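Local coordinates for protein putative pyrroline carboxylate reductase (PDB 2AHR) that probably catalyses the NAD(P)H-dependent reduction of 1-pyrroline-5-carboxylate to L-proline, the last step of proline biosynthesis, at residues I30-S35 against M52-L57; L57-D62 against H81-I86; A178-G183 against K192-V197. All coordinates share one frame; numbering follows the deposited sequence.

Contact 1. Residues I30-S35 against M52-L57; sequences IISGSS and MSHQDL. With NAP (NADP nicotinamide-adenine-dinucleotide phosphate), chain S.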
# COMPACT_ATOMS: atom_id res chain seq x y z
N ILE E 30 -53.97 -5.16 4.21
CA ILE E 30 -54.10 -3.97 5.06
C ILE E 30 -52.74 -3.60 5.65
O ILE E 30 -51.95 -4.49 6.01
CB ILE E 30 -55.22 -4.15 6.15
CG1 ILE E 30 -55.34 -2.89 7.03
CG2 ILE E 30 -54.99 -5.44 6.96
CD1 ILE E 30 -56.75 -2.66 7.66
N ILE E 31 -52.46 -2.30 5.73
CA ILE E 31 -51.14 -1.82 6.15
C ILE E 31 -51.20 -1.01 7.45
O ILE E 31 -52.28 -0.67 7.93
CB ILE E 31 -50.41 -1.03 5.02
CG1 ILE E 31 -51.21 0.19 4.56
CG2 ILE E 31 -50.13 -1.94 3.84
CD1 ILE E 31 -50.91 1.45 5.34
N SER E 32 -50.02 -0.72 8.01
CA SER E 32 -49.90 0.01 9.26
C SER E 32 -48.50 0.65 9.36
O SER E 32 -47.49 -0.06 9.43
CB SER E 32 -50.17 -0.94 10.43
OG SER E 32 -50.33 -0.24 11.64
N GLY E 33 -48.44 1.98 9.36
CA GLY E 33 -47.17 2.71 9.27
C GLY E 33 -46.54 3.10 10.60
O GLY E 33 -46.86 2.52 11.62
N SER E 34 -45.64 4.08 10.56
CA SER E 34 -44.91 4.54 11.76
C SER E 34 -45.74 5.47 12.64
O SER E 34 -45.52 5.56 13.85
CB SER E 34 -43.59 5.24 11.37
OG SER E 34 -43.82 6.44 10.64
N SER E 35 -46.67 6.18 12.00
CA SER E 35 -47.70 6.95 12.69
C SER E 35 -48.98 6.80 11.89
O SER E 35 -48.93 6.45 10.71
CB SER E 35 -47.29 8.42 12.82
OG SER E 35 -47.12 9.03 11.54
N MSE E 52 -55.91 1.59 12.23
CA MSE E 52 -55.87 2.66 13.22
C MSE E 52 -54.68 2.53 14.18
O MSE E 52 -54.27 3.51 14.81
CB MSE E 52 -57.20 2.71 13.99
CG MSE E 52 -58.44 3.04 13.14
SE MSE E 52 -58.31 4.54 12.13
CE MSE E 52 -57.88 5.79 13.35
N SER E 53 -54.14 1.31 14.28
CA SER E 53 -52.98 1.00 15.11
C SER E 53 -52.45 -0.36 14.67
O SER E 53 -53.10 -1.05 13.88
CB SER E 53 -53.37 0.94 16.59
OG SER E 53 -54.12 -0.24 16.89
N HIS E 54 -51.29 -0.77 15.19
CA HIS E 54 -50.76 -2.11 14.89
C HIS E 54 -51.65 -3.18 15.52
O HIS E 54 -51.87 -4.22 14.92
CB HIS E 54 -49.31 -2.30 15.35
CG HIS E 54 -48.34 -1.36 14.72
ND1 HIS E 54 -48.51 -0.85 13.45
CD2 HIS E 54 -47.17 -0.85 15.17
CE1 HIS E 54 -47.50 -0.05 13.16
NE2 HIS E 54 -46.67 -0.03 14.19
N GLN E 55 -52.14 -2.92 16.73
CA GLN E 55 -53.05 -3.86 17.38
C GLN E 55 -54.35 -3.97 16.60
O GLN E 55 -54.89 -5.07 16.43
CB GLN E 55 -53.29 -3.49 18.85
CG GLN E 55 -53.83 -4.64 19.71
CD GLN E 55 -52.92 -5.87 19.75
OE1 GLN E 55 -51.77 -5.80 20.20
NE2 GLN E 55 -53.43 -7.00 19.29
N ASP E 56 -54.84 -2.83 16.11
CA ASP E 56 -56.03 -2.77 15.25
C ASP E 56 -55.82 -3.65 14.00
O ASP E 56 -56.72 -4.40 13.60
CB ASP E 56 -56.35 -1.32 14.87
CG ASP E 56 -57.60 -1.18 13.99
OD1 ASP E 56 -57.50 -0.57 12.90
OD2 ASP E 56 -58.68 -1.69 14.38
N LEU E 57 -54.63 -3.55 13.40
CA LEU E 57 -54.19 -4.45 12.33
C LEU E 57 -54.24 -5.93 12.78
O LEU E 57 -54.90 -6.76 12.15
CB LEU E 57 -52.77 -4.04 11.89
CG LEU E 57 -51.87 -4.73 10.84
CD1 LEU E 57 -51.63 -6.22 11.12
CD2 LEU E 57 -52.37 -4.49 9.43
PA NAP S . -36.89 1.55 5.18
O1A NAP S . -36.17 2.52 6.05
O2A NAP S . -36.93 2.04 3.77
O5B NAP S . -38.37 1.22 5.71
C5B NAP S . -38.68 1.10 7.09
C4B NAP S . -40.08 1.68 7.30
O4B NAP S . -40.60 1.35 8.58
C3B NAP S . -40.07 3.20 7.17
O3B NAP S . -40.95 3.55 6.12
C2B NAP S . -40.56 3.72 8.51
O2B NAP S . -41.52 4.76 8.43
C1B NAP S . -41.25 2.50 9.09
N9A NAP S . -41.32 2.57 10.57
C8A NAP S . -40.46 3.22 11.43
N7A NAP S . -40.91 3.04 12.70
C5A NAP S . -42.05 2.30 12.67
C6A NAP S . -42.91 1.86 13.67
N6A NAP S . -43.00 2.58 14.79
N1A NAP S . -44.01 1.10 13.31
C2A NAP S . -44.27 0.82 11.99
N3A NAP S . -43.42 1.28 11.00
C4A NAP S . -42.32 2.00 11.33
O3 NAP S . -36.18 0.09 5.30
PN NAP S . -36.24 -1.05 4.15
O1N NAP S . -35.05 -0.86 3.28
O2N NAP S . -37.59 -1.12 3.52
O5D NAP S . -36.01 -2.38 5.03
C5D NAP S . -37.06 -2.97 5.77
C4D NAP S . -36.72 -4.43 6.08
O4D NAP S . -36.47 -5.17 4.90
C3D NAP S . -35.47 -4.54 6.95
O3D NAP S . -35.78 -5.39 8.02
C2D NAP S . -34.39 -5.14 6.07
O2D NAP S . -33.54 -5.99 6.83
C1D NAP S . -35.22 -5.85 4.98
N1N NAP S . -34.63 -5.90 3.61
C2N NAP S . -34.40 -4.75 2.89
C3N NAP S . -33.88 -4.82 1.59
C7N NAP S . -33.73 -3.60 0.74
O7N NAP S . -33.27 -3.79 -0.58
N7N NAP S . -34.05 -2.38 1.22
C4N NAP S . -33.60 -6.07 1.03
C5N NAP S . -33.84 -7.23 1.76
C6N NAP S . -34.36 -7.13 3.05
P2B NAP S . -41.18 6.30 8.06
O1X NAP S . -42.44 7.12 8.31
O2X NAP S . -40.08 6.80 8.96
O3X NAP S . -40.76 6.42 6.61

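Contact 2. Residues L57-D62 against H81-I86; sequences LIDQVD and HFKQPI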
# COMPACT_ATOMS: atom_id res chain seq x y z
N LEU E 57 -54.63 -3.55 13.40
CA LEU E 57 -54.19 -4.45 12.33
C LEU E 57 -54.24 -5.93 12.78
O LEU E 57 -54.90 -6.76 12.15
CB LEU E 57 -52.77 -4.04 11.89
CG LEU E 57 -51.87 -4.73 10.84
CD1 LEU E 57 -51.63 -6.22 11.12
CD2 LEU E 57 -52.37 -4.49 9.43
N ILE E 58 -53.56 -6.23 13.89
CA ILE E 58 -53.43 -7.61 14.40
C ILE E 58 -54.77 -8.33 14.64
O ILE E 58 -54.90 -9.53 14.37
CB ILE E 58 -52.54 -7.69 15.68
CG1 ILE E 58 -51.11 -7.20 15.38
CG2 ILE E 58 -52.48 -9.11 16.21
CD1 ILE E 58 -50.32 -6.77 16.63
N ASP E 59 -55.77 -7.58 15.11
CA ASP E 59 -57.06 -8.16 15.52
C ASP E 59 -57.98 -8.66 14.39
O ASP E 59 -58.93 -9.42 14.64
CB ASP E 59 -57.81 -7.18 16.44
CG ASP E 59 -57.05 -6.87 17.74
OD1 ASP E 59 -56.24 -7.71 18.22
OD2 ASP E 59 -57.26 -5.76 18.29
N GLN E 60 -57.69 -8.28 13.14
CA GLN E 60 -58.54 -8.65 11.99
C GLN E 60 -57.88 -9.55 10.93
O GLN E 60 -58.54 -10.02 10.00
CB GLN E 60 -59.10 -7.38 11.33
CG GLN E 60 -58.06 -6.27 11.09
CD GLN E 60 -58.65 -5.02 10.45
OE1 GLN E 60 -58.39 -3.90 10.89
NE2 GLN E 60 -59.43 -5.21 9.38
N VAL E 61 -56.58 -9.81 11.10
CA VAL E 61 -55.76 -10.42 10.05
C VAL E 61 -55.44 -11.91 10.29
O VAL E 61 -55.41 -12.36 11.44
CB VAL E 61 -54.49 -9.54 9.91
CG1 VAL E 61 -53.22 -10.34 9.89
CG2 VAL E 61 -54.63 -8.58 8.75
N ASP E 62 -55.22 -12.68 9.22
CA ASP E 62 -54.87 -14.12 9.34
C ASP E 62 -53.37 -14.41 9.34
O ASP E 62 -52.94 -15.52 9.66
CB ASP E 62 -55.49 -14.93 8.20
CG ASP E 62 -56.97 -14.69 8.04
OD1 ASP E 62 -57.76 -15.34 8.77
OD2 ASP E 62 -57.34 -13.86 7.19
N HIS E 81 -49.86 -7.77 20.95
CA HIS E 81 -50.28 -9.15 21.23
C HIS E 81 -50.65 -9.89 19.95
O HIS E 81 -51.72 -9.66 19.39
CB HIS E 81 -51.43 -9.22 22.25
CG HIS E 81 -51.32 -8.24 23.39
ND1 HIS E 81 -50.66 -8.54 24.56
CD2 HIS E 81 -51.79 -6.98 23.52
CE1 HIS E 81 -50.72 -7.49 25.37
NE2 HIS E 81 -51.40 -6.53 24.77
N PHE E 82 -49.78 -10.79 19.50
CA PHE E 82 -49.98 -11.44 18.20
C PHE E 82 -50.84 -12.70 18.31
O PHE E 82 -50.85 -13.36 19.35
CB PHE E 82 -48.63 -11.69 17.49
CG PHE E 82 -48.00 -10.43 16.95
CD1 PHE E 82 -47.11 -9.68 17.72
CD2 PHE E 82 -48.32 -9.97 15.66
CE1 PHE E 82 -46.53 -8.50 17.22
CE2 PHE E 82 -47.75 -8.79 15.16
CZ PHE E 82 -46.86 -8.05 15.95
N LYS E 83 -51.56 -13.02 17.24
CA LYS E 83 -52.65 -13.99 17.28
C LYS E 83 -52.66 -14.90 16.04
O LYS E 83 -53.55 -15.75 15.87
CB LYS E 83 -53.98 -13.24 17.36
CG LYS E 83 -54.10 -12.28 18.56
CD LYS E 83 -55.02 -11.09 18.23
CE LYS E 83 -55.77 -10.56 19.47
NZ LYS E 83 -54.89 -10.05 20.59
N GLN E 84 -51.66 -14.72 15.17
CA GLN E 84 -51.57 -15.43 13.90
C GLN E 84 -50.11 -15.65 13.52
O GLN E 84 -49.23 -15.04 14.14
CB GLN E 84 -52.25 -14.62 12.80
CG GLN E 84 -51.62 -13.26 12.58
CD GLN E 84 -52.03 -12.28 13.65
OE1 GLN E 84 -51.24 -11.93 14.53
NE2 GLN E 84 -53.28 -11.82 13.58
N PRO E 85 -49.85 -16.50 12.50
CA PRO E 85 -48.46 -16.65 12.04
C PRO E 85 -47.87 -15.32 11.56
O PRO E 85 -48.61 -14.44 11.09
CB PRO E 85 -48.58 -17.65 10.88
CG PRO E 85 -49.86 -18.39 11.14
CD PRO E 85 -50.77 -17.34 11.72
N ILE E 86 -46.56 -15.15 11.71
CA ILE E 86 -45.89 -13.92 11.33
C ILE E 86 -44.73 -14.23 10.39
O ILE E 86 -44.00 -15.21 10.58
CB ILE E 86 -45.37 -13.16 12.58
CG1 ILE E 86 -46.53 -12.83 13.53
CG2 ILE E 86 -44.64 -11.88 12.20
CD1 ILE E 86 -46.07 -12.67 14.98

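Contact 3. Residues A178-G183 against K192-V197; sequences ALAKAG and KALEIV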
# COMPACT_ATOMS: atom_id res chain seq x y z
N ALA E 178 -19.77 1.56 -12.52
CA ALA E 178 -18.33 1.67 -12.74
C ALA E 178 -17.95 1.48 -14.20
O ALA E 178 -17.16 2.24 -14.73
CB ALA E 178 -17.56 0.66 -11.85
N LEU E 179 -18.50 0.44 -14.85
CA LEU E 179 -18.30 0.23 -16.29
C LEU E 179 -18.80 1.43 -17.11
O LEU E 179 -18.14 1.86 -18.06
CB LEU E 179 -19.06 -1.03 -16.74
CG LEU E 179 -18.48 -2.35 -16.19
CD1 LEU E 179 -19.45 -3.51 -16.41
CD2 LEU E 179 -17.16 -2.62 -16.87
N ALA E 180 -19.97 1.92 -16.77
CA ALA E 180 -20.56 3.06 -17.48
C ALA E 180 -19.77 4.35 -17.28
O ALA E 180 -19.53 5.07 -18.25
CB ALA E 180 -22.01 3.25 -17.06
N LYS E 181 -19.32 4.62 -16.06
CA LYS E 181 -18.47 5.80 -15.81
C LYS E 181 -17.15 5.68 -16.60
O LYS E 181 -16.60 6.69 -17.08
CB LYS E 181 -18.16 5.96 -14.30
CG LYS E 181 -19.20 6.71 -13.46
CD LYS E 181 -19.43 8.15 -13.97
CE LYS E 181 -19.87 9.16 -12.88
NZ LYS E 181 -20.74 8.57 -11.80
N ALA E 182 -16.64 4.45 -16.74
CA ALA E 182 -15.41 4.22 -17.52
C ALA E 182 -15.65 4.50 -19.02
O ALA E 182 -14.76 4.96 -19.73
CB ALA E 182 -14.91 2.79 -17.31
N GLY E 183 -16.85 4.17 -19.49
CA GLY E 183 -17.29 4.57 -20.83
C GLY E 183 -17.33 6.08 -20.95
O GLY E 183 -16.91 6.63 -21.97
N LYS E 192 -25.93 6.23 -22.96
CA LYS E 192 -25.52 5.26 -23.96
C LYS E 192 -24.62 4.17 -23.35
O LYS E 192 -24.82 2.98 -23.62
CB LYS E 192 -24.80 5.97 -25.12
CG LYS E 192 -24.45 5.09 -26.31
CD LYS E 192 -25.67 4.30 -26.88
CE LYS E 192 -26.81 5.24 -27.34
NZ LYS E 192 -27.97 4.54 -28.02
N ALA E 193 -23.66 4.57 -22.52
CA ALA E 193 -22.75 3.60 -21.88
C ALA E 193 -23.55 2.67 -20.98
O ALA E 193 -23.33 1.46 -21.00
CB ALA E 193 -21.65 4.32 -21.08
N LEU E 194 -24.51 3.22 -20.23
CA LEU E 194 -25.37 2.40 -19.35
C LEU E 194 -26.24 1.40 -20.14
O LEU E 194 -26.42 0.25 -19.73
CB LEU E 194 -26.31 3.29 -18.51
CG LEU E 194 -25.87 3.81 -17.15
CD1 LEU E 194 -26.95 4.78 -16.60
CD2 LEU E 194 -25.60 2.65 -16.16
N GLU E 195 -26.77 1.85 -21.27
CA GLU E 195 -27.61 1.02 -22.10
C GLU E 195 -26.81 -0.17 -22.61
O GLU E 195 -27.23 -1.31 -22.47
CB GLU E 195 -28.18 1.86 -23.24
CG GLU E 195 -28.96 1.05 -24.26
CD GLU E 195 -29.37 1.87 -25.49
OE1 GLU E 195 -28.87 3.00 -25.69
OE2 GLU E 195 -30.19 1.37 -26.27
N ILE E 196 -25.63 0.09 -23.16
CA ILE E 196 -24.77 -0.95 -23.65
C ILE E 196 -24.37 -1.93 -22.55
O ILE E 196 -24.45 -3.15 -22.78
CB ILE E 196 -23.48 -0.38 -24.27
CG1 ILE E 196 -23.81 0.47 -25.51
CG2 ILE E 196 -22.46 -1.53 -24.56
CD1 ILE E 196 -22.69 1.44 -25.93
N VAL E 197 -23.89 -1.44 -21.40
CA VAL E 197 -23.44 -2.41 -20.38
C VAL E 197 -24.60 -3.17 -19.69
O VAL E 197 -24.48 -4.37 -19.42
CB VAL E 197 -22.30 -1.92 -19.37
CG1 VAL E 197 -21.51 -0.73 -19.86
CG2 VAL E 197 -22.81 -1.75 -17.97

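Contact 1. Residues I30-S35 against M52-L57
The imidazole of His-54 lies between Ser-32 and the adenine of the bound NADP and meets both with its rim. CG of His-54 is anti to the carbonyl carbon (chi1 -60°), and the end of the side chain reaches the strand. ND1 of His-54 is hydrogen-bonded to OG of Ser-32 at 2.6 Å; either could be the donor. NE2 of His-54 donates to N1A of NADP at 3.0 Å. The ring is thus held through both nitrogens, which fixes its rotation. The donation is consistent with a proton on NE2. CE1 of His-54 also comes within 3.1 Å of the backbone O of Gly-33, again at the ring edge. OG of Ser-32 is anti to its own backbone N (chi1 -168°), and the CB of this residue points toward the helix.

Deeper in, Leu-57 and Ile-30 slide past each other in opposite directions. CD2 of Leu-57 lies 3.7 Å from CG2 of Ile-30 and also rests on the Ile-30 carbonyl. Ile-9 of strand 5-9 packs against both His-54 and Leu-57.

Ser-53 is the N-cap of helix 54-58: its OG accepts from the N of Asp-56 at 2.8 Å. Asp-56 OD1 in turn accepts from the N of Met-52, a selenomethionine, through its anti lone pair. Past the strand end, OG of Ser-34 donates to phosphate oxygen O1X of NADP at 2.8 Å. The loop after strand 28-32 thus grips the 2'-phosphate, while His-54, positioned by Ser-32, binds the adenine edge: the adenosine end of an NADP-binding Rossmann fold.

Contact 2. Residues L57-D62 against H81-I86
Two hydrogen bonds from one side-chain amide carry the polar part of this contact. NE2 of Gln-84 donates to the backbone O of Ile-58 at 2.9 Å, in the carbonyl plane and on a lone pair. The same nitrogen donates to the O of Val-61 at 3.1 Å; this bond is straighter (166°), but the donor sits above the carbonyl plane. Both acceptors lie near the plane of the Gln-84 amide. OE1 of Gln-84 accepts from the N of Lys-83 at 2.9 Å, so the amide is gripped at both ends and its orientation is fixed. CG of Gln-84 takes the crowded position between backbone N and carbonyl carbon (chi1 61°), and the chain bends again at chi2.

The apolar part centres on Ile-58. Its CD1 sits over one face of the Phe-82 ring, 3.8 Å from the centroid, a CH-pi contact offset toward the rim. CG2 of Ile-58 packs on the carbonyl O of His-81 at 3.3 Å. Ile-9 of strand 5-9 also touches Phe-82.

Charge adds a peripheral tie at an exposed edge. OD1 of Asp-59 forms a salt bridge with NZ of Lys-83 at 3.6 Å, and the same oxygen accepts from NE2 of Gln-55.

The contact joins helix 54-58 and the residues leading into strand 63-66 to the loop before strand 86-88, where the chain enters these neighbouring parallel strands at their N-terminal ends in the Rossmann fold.

Contact 3. Residues A178-G183 against K192-V197
Two helices of the dimerisation domain, 158-185 and 190-210, pack here close to the short connection between them. They are consecutive in the chain, and their local axes cross at 134° and approach to 8.3 Å. Small residues allow this spacing. The CA atoms of Ala-180 and Ala-193 are 4.9 Å apart. CB of Ala-193 points at the first helix and lies 3.6 Å from the carbonyl O of Ala-180, while the two CB atoms stand 4.2 Å apart. CA of Gly-183 comes 4.4 Å from the same Ala-193 methyl.

Larger side chains fill in around this small-residue centre. CD2 of Leu-194 reaches the CB of Ala-180 at 3.7 Å; its CG lies slightly farther from that methyl. Val-197 meets Leu-179 obliquely: CG1 and CG2 of Val-197 both lie 4.0 Å from CB of Leu-179. CG of Leu-179 is anti to its carbonyl carbon (chi1 -68°), and its CD1 touches CG2 of Val-197. No hydrogen bond crosses between the segments.

Ile-176, one turn before Ala-180, also packs on Leu-194 and Val-197. From the second subunit, Val-245 packs on Leu-179 and Pro-215 packs on Leu-194. Tight packing of small residues joins two consecutive, crossed helices with a short connection, within the all-helical dimerisation region of pyrroline-5-carboxylate reductases.

How the contacts relate
Contacts 1 and 2 are neighbours in the Rossmann domain, with centres 11 Å apart. They share Leu-57 and both use helix 54-58, one toward strand 28-32 and the other toward segment 81-86. They also touch directly: Gln-55 OE1 probably bonds to His-81 N at 2.8 Å, and Ile-30 packs on Val-61. Only contact 1 reaches the cofactor; in contact 2 the Phe-82 side chain stays about 10 Å from NADP. Contact 3 lies in the dimerisation region, on the opposite side of the chain's centre. Its nearest atoms are about 32 Å from contact 1 and about 37 Å from contact 2. The second subunit, whose Ser-224 also bonds this NADP, packs against it.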